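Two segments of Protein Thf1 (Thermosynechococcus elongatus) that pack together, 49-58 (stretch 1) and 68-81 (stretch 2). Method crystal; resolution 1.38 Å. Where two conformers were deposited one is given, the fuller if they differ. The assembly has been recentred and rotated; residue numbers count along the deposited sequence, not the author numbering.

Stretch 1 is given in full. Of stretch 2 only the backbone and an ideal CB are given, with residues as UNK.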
# COMPACT_ATOMS: atom_id res chain seq x y z
N GLU A 49 10.58 -8.93 -4.40
CA GLU A 49 9.71 -8.32 -5.39
C GLU A 49 9.25 -6.92 -4.86
O GLU A 49 9.24 -5.96 -5.66
CB GLU A 49 8.50 -9.20 -5.69
CG GLU A 49 8.73 -10.35 -6.64
CD GLU A 49 7.45 -11.09 -7.08
OE1 GLU A 49 6.35 -10.51 -6.95
OE2 GLU A 49 7.63 -12.25 -7.56
N LEU A 50 8.90 -6.81 -3.63
CA LEU A 50 8.46 -5.53 -3.04
C LEU A 50 9.63 -4.52 -3.05
O LEU A 50 9.45 -3.33 -3.34
CB LEU A 50 7.84 -5.73 -1.67
CG LEU A 50 7.18 -4.51 -1.05
CD1 LEU A 50 6.08 -3.88 -1.92
CD2 LEU A 50 6.70 -4.86 0.32
N LEU A 51 10.84 -5.02 -2.67
CA LEU A 51 12.01 -4.11 -2.65
C LEU A 51 12.22 -3.53 -4.06
O LEU A 51 12.53 -2.33 -4.19
CB LEU A 51 13.29 -4.89 -2.20
CG LEU A 51 13.40 -5.18 -0.72
CD1 LEU A 51 14.58 -6.13 -0.52
CD2 LEU A 51 13.70 -3.91 0.11
N VAL A 52 12.15 -4.36 -5.09
CA VAL A 52 12.32 -3.89 -6.44
C VAL A 52 11.23 -2.87 -6.85
O VAL A 52 11.52 -1.83 -7.43
CB VAL A 52 12.38 -5.07 -7.45
CG1 VAL A 52 12.33 -4.61 -8.89
CG2 VAL A 52 13.66 -5.94 -7.16
N GLU A 53 9.98 -3.26 -6.53
CA GLU A 53 8.84 -2.41 -6.91
C GLU A 53 8.97 -1.03 -6.31
O GLU A 53 8.79 -0.02 -7.04
CB GLU A 53 7.54 -3.13 -6.43
CG GLU A 53 6.29 -2.39 -6.80
CD GLU A 53 5.04 -3.10 -6.36
OE1 GLU A 53 5.11 -3.95 -5.42
OE2 GLU A 53 3.95 -2.80 -6.91
N ILE A 54 9.31 -0.90 -5.05
CA ILE A 54 9.43 0.39 -4.40
C ILE A 54 10.60 1.15 -4.98
O ILE A 54 10.55 2.32 -5.21
CB ILE A 54 9.52 0.23 -2.87
CG1 ILE A 54 8.23 -0.38 -2.30
CG2 ILE A 54 9.89 1.54 -2.24
CD1 ILE A 54 8.29 -0.76 -0.88
N HIS A 55 11.75 0.41 -5.20
CA HIS A 55 12.94 1.10 -5.71
C HIS A 55 12.58 1.76 -7.07
O HIS A 55 12.96 2.88 -7.36
CB HIS A 55 14.06 0.06 -5.85
CG HIS A 55 15.30 0.64 -6.35
ND1 HIS A 55 16.38 0.90 -5.52
CD2 HIS A 55 15.66 1.00 -7.60
CE1 HIS A 55 17.34 1.42 -6.27
NE2 HIS A 55 16.93 1.53 -7.54
N LEU A 56 11.94 1.00 -7.96
CA LEU A 56 11.64 1.48 -9.30
C LEU A 56 10.66 2.67 -9.28
O LEU A 56 10.74 3.55 -10.13
CB LEU A 56 11.19 0.40 -10.18
CG LEU A 56 12.24 -0.71 -10.45
CD1 LEU A 56 11.54 -1.74 -11.30
CD2 LEU A 56 13.48 -0.06 -11.14
N LEU A 57 9.79 2.69 -8.29
CA LEU A 57 8.96 3.92 -8.09
C LEU A 57 9.84 5.12 -7.66
O LEU A 57 9.68 6.22 -8.23
CB LEU A 57 7.91 3.65 -7.07
CG LEU A 57 6.77 2.75 -7.55
CD1 LEU A 57 5.88 2.34 -6.40
CD2 LEU A 57 5.94 3.46 -8.63
N ARG A 58 10.74 4.91 -6.70
CA ARG A 58 11.52 6.05 -6.21
C ARG A 58 12.36 6.67 -7.33
O ARG A 58 12.59 7.90 -7.32
CB ARG A 58 12.41 5.59 -5.07
CG ARG A 58 11.62 5.32 -3.79
CD ARG A 58 12.49 4.97 -2.56
NE ARG A 58 13.40 3.85 -2.79
CZ ARG A 58 14.75 3.88 -2.85
NH1 ARG A 58 15.43 5.07 -2.60
NH2 ARG A 58 15.37 2.61 -3.10
N UNK A 68 -1.20 7.59 0.81
CA UNK A 68 -1.92 6.52 0.10
C UNK A 68 -0.89 5.39 -0.23
O UNK A 68 -1.21 4.20 -0.14
CB UNK A 68 -2.59 7.06 -1.17
N UNK A 69 0.29 5.80 -0.73
CA UNK A 69 1.36 4.82 -0.93
C UNK A 69 1.77 4.14 0.38
O UNK A 69 1.93 2.91 0.36
CB UNK A 69 2.58 5.50 -1.56
N UNK A 70 1.91 4.89 1.44
CA UNK A 70 2.25 4.30 2.71
C UNK A 70 1.29 3.23 3.11
O UNK A 70 1.65 2.10 3.53
CB UNK A 70 2.31 5.37 3.80
N UNK A 71 -0.00 3.54 3.01
CA UNK A 71 -1.04 2.60 3.36
C UNK A 71 -0.96 1.36 2.47
O UNK A 71 -1.13 0.22 2.94
CB UNK A 71 -2.42 3.26 3.24
N UNK A 72 -0.72 1.54 1.17
CA UNK A 72 -0.61 0.43 0.31
C UNK A 72 0.57 -0.50 0.62
O UNK A 72 0.42 -1.72 0.61
CB UNK A 72 -0.51 0.94 -1.13
N UNK A 73 1.75 0.08 0.93
CA UNK A 73 2.92 -0.73 1.28
C UNK A 73 2.66 -1.50 2.55
O UNK A 73 2.93 -2.72 2.65
CB UNK A 73 4.17 0.14 1.44
N UNK A 74 2.14 -0.81 3.58
CA UNK A 74 1.88 -1.47 4.86
C UNK A 74 0.87 -2.58 4.69
O UNK A 74 1.03 -3.68 5.22
CB UNK A 74 1.38 -0.46 5.90
N UNK A 75 -0.17 -2.30 3.92
CA UNK A 75 -1.27 -3.32 3.70
C UNK A 75 -0.72 -4.51 2.95
O UNK A 75 -1.02 -5.66 3.34
CB UNK A 75 -2.44 -2.73 2.92
N UNK A 76 -0.04 -4.26 1.82
CA UNK A 76 0.47 -5.36 1.00
C UNK A 76 1.45 -6.25 1.86
O UNK A 76 1.38 -7.50 1.81
CB UNK A 76 1.17 -4.80 -0.24
N UNK A 77 2.37 -5.58 2.55
CA UNK A 77 3.33 -6.28 3.38
C UNK A 77 2.58 -7.10 4.42
O UNK A 77 2.83 -8.31 4.59
CB UNK A 77 4.30 -5.30 4.05
N UNK A 78 1.68 -6.47 5.16
CA UNK A 78 0.99 -7.17 6.23
C UNK A 78 0.20 -8.38 5.70
O UNK A 78 0.18 -9.42 6.35
CB UNK A 78 0.05 -6.21 6.96
N UNK A 79 -0.39 -8.26 4.51
CA UNK A 79 -1.20 -9.35 3.93
C UNK A 79 -0.33 -10.48 3.53
O UNK A 79 -0.62 -11.65 3.91
CB UNK A 79 -2.01 -8.87 2.72
N UNK A 80 0.78 -10.27 2.80
CA UNK A 80 1.65 -11.40 2.37
C UNK A 80 2.39 -11.96 3.56
O UNK A 80 2.76 -13.15 3.48
CB UNK A 80 2.65 -10.96 1.30
N UNK A 81 2.61 -11.20 4.61
CA UNK A 81 3.33 -11.67 5.75
C UNK A 81 2.41 -12.22 6.85
O UNK A 81 2.94 -12.58 7.93
CB UNK A 81 4.20 -10.54 6.30

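The two helices run antiparallel, at 170° between their N-to-C directions, with axes no closer than 12.1 Å. At that spacing reach matters at several positions, and stretch 1 offers mainly the aliphatic ends of Leu-50, Ile-54 and Leu-57.

Position 68 is helical and its CB finds nothing of stretch 1 within 5.5 Å, so this contact sets no preference; the residue is Leu-68.

At position 69 CA-to-CB points toward stretch 1, yet the ideal CB still has nothing within 5.5 Å. A long side chain is needed to reach both Ile-54 and Leu-57, and their methyls favour an apolar one: an aromatic or Met; Leu could approach Leu-57 alone. It is Phe-69, with chi1 t. Its CE1 lies 3.8 Å from Leu-57 CD1, and its CZ lies 4.2 Å from Ile-54 CG2, a methyl that sits at the ring edge.

Positions 70, 71 and 72 are out of reach of stretch 1, and their ordinary helical angles suit many residues. They are Ala-70, Leu-71 and Gly-72; the last has helical phi/psi that do not require glycine.

Position 73 points sideways, but its ideal CB is already 4.8 Å from Ile-54 CD1. A modest apolar side chain such as Val, Ile or Leu could close the remaining distance. Val-73 does so, its CG1 lying 4.1 Å from Ile-54 CD1.

Position 74 points away and 75 is out of reach, so stretch 1 does not choose between polar and apolar there. They are Val-74 and Thr-75; the latter turns its hydroxyl back on its own helix, with OG1 donating to Leu-71 O at 2.7 Å.

Position 76 points toward stretch 1, its ideal CB 5.3 Å from Leu-50 CD1. Small or medium apolar residues would suit; Ala-76 stops short of direct contact.

Position 77 is nearest Leu-50 in register, with 8.3 Å between Leu-50 CA and its own CA. The bond points sideways and the ideal CB is 4.5 Å from Leu-50 CD2, so aliphatic or aromatic residues would fit. In Phe-77 the ring runs past that methyl, which lies at its edge, with Leu-50 CD2 4.4 Å from Phe-77 CD2.

Positions 78 and 79 are out of reach and could be polar; they are Asp-78 and Gln-79.

Position 80 points toward stretch 1 from beyond 5.5 Å, again calling for a long apolar side chain such as Phe or Met; Leu would fall short. Phe-80, with chi1 p, brings CE2 to 4.0 Å from Leu-50 CD2, again edge-on.

Position 81, out of reach, leaves helical phi/psi; many side chains, polar or apolar, would serve, and it is Met-81.

Stretch 2, residues 68-81: LFALGVVTAFDQFM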
# COMPACT_ATOMS: atom_id res chain seq x y z
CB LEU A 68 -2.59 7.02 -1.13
CG LEU A 68 -3.38 6.04 -1.98
CD1 LEU A 68 -4.54 5.48 -1.19
CD2 LEU A 68 -3.84 6.66 -3.29
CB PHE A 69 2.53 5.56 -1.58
CG PHE A 69 3.80 4.72 -1.73
CD1 PHE A 69 3.95 3.83 -2.69
CD2 PHE A 69 4.77 4.89 -0.79
CE1 PHE A 69 5.16 3.04 -2.74
CE2 PHE A 69 5.97 4.23 -0.83
CZ PHE A 69 6.12 3.32 -1.81
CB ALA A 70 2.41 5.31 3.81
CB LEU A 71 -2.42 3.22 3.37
CG LEU A 71 -3.60 2.34 3.80
CD1 LEU A 71 -3.43 1.82 5.17
CD2 LEU A 71 -4.88 3.13 3.61
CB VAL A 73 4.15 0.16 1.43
CG1 VAL A 73 5.36 -0.58 2.05
CG2 VAL A 73 4.56 0.75 0.14
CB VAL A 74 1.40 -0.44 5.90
CG1 VAL A 74 0.79 -1.08 7.14
CG2 VAL A 74 2.57 0.44 6.31
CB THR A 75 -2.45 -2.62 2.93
OG1 THR A 75 -2.97 -1.58 3.75
CG2 THR A 75 -3.54 -3.63 2.65
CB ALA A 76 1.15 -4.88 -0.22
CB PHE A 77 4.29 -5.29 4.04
CG PHE A 77 5.29 -5.93 4.96
CD1 PHE A 77 5.03 -6.14 6.22
CD2 PHE A 77 6.55 -6.30 4.43
CE1 PHE A 77 6.03 -6.73 7.10
CE2 PHE A 77 7.51 -6.88 5.28
CZ PHE A 77 7.23 -7.11 6.56
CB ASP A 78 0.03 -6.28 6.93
CG ASP A 78 0.67 -5.28 7.91
OD1 ASP A 78 1.92 -5.26 8.10
OD2 ASP A 78 -0.09 -4.35 8.33
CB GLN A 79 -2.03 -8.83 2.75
CG GLN A 79 -2.98 -9.86 2.13
CD GLN A 79 -2.38 -11.02 1.36
OE1 GLN A 79 -1.48 -10.88 0.56
NE2 GLN A 79 -3.03 -12.24 1.61
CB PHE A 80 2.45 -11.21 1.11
CG PHE A 80 3.72 -10.45 1.17
CD1 PHE A 80 4.86 -10.83 1.93
CD2 PHE A 80 3.82 -9.26 0.42
CE1 PHE A 80 5.99 -9.99 1.86
CE2 PHE A 80 4.95 -8.49 0.41
CZ PHE A 80 5.99 -8.83 1.17
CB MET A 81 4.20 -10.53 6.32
CG MET A 81 5.31 -10.07 5.39
SD MET A 81 6.65 -11.30 5.20
CE MET A 81 7.56 -11.03 6.71
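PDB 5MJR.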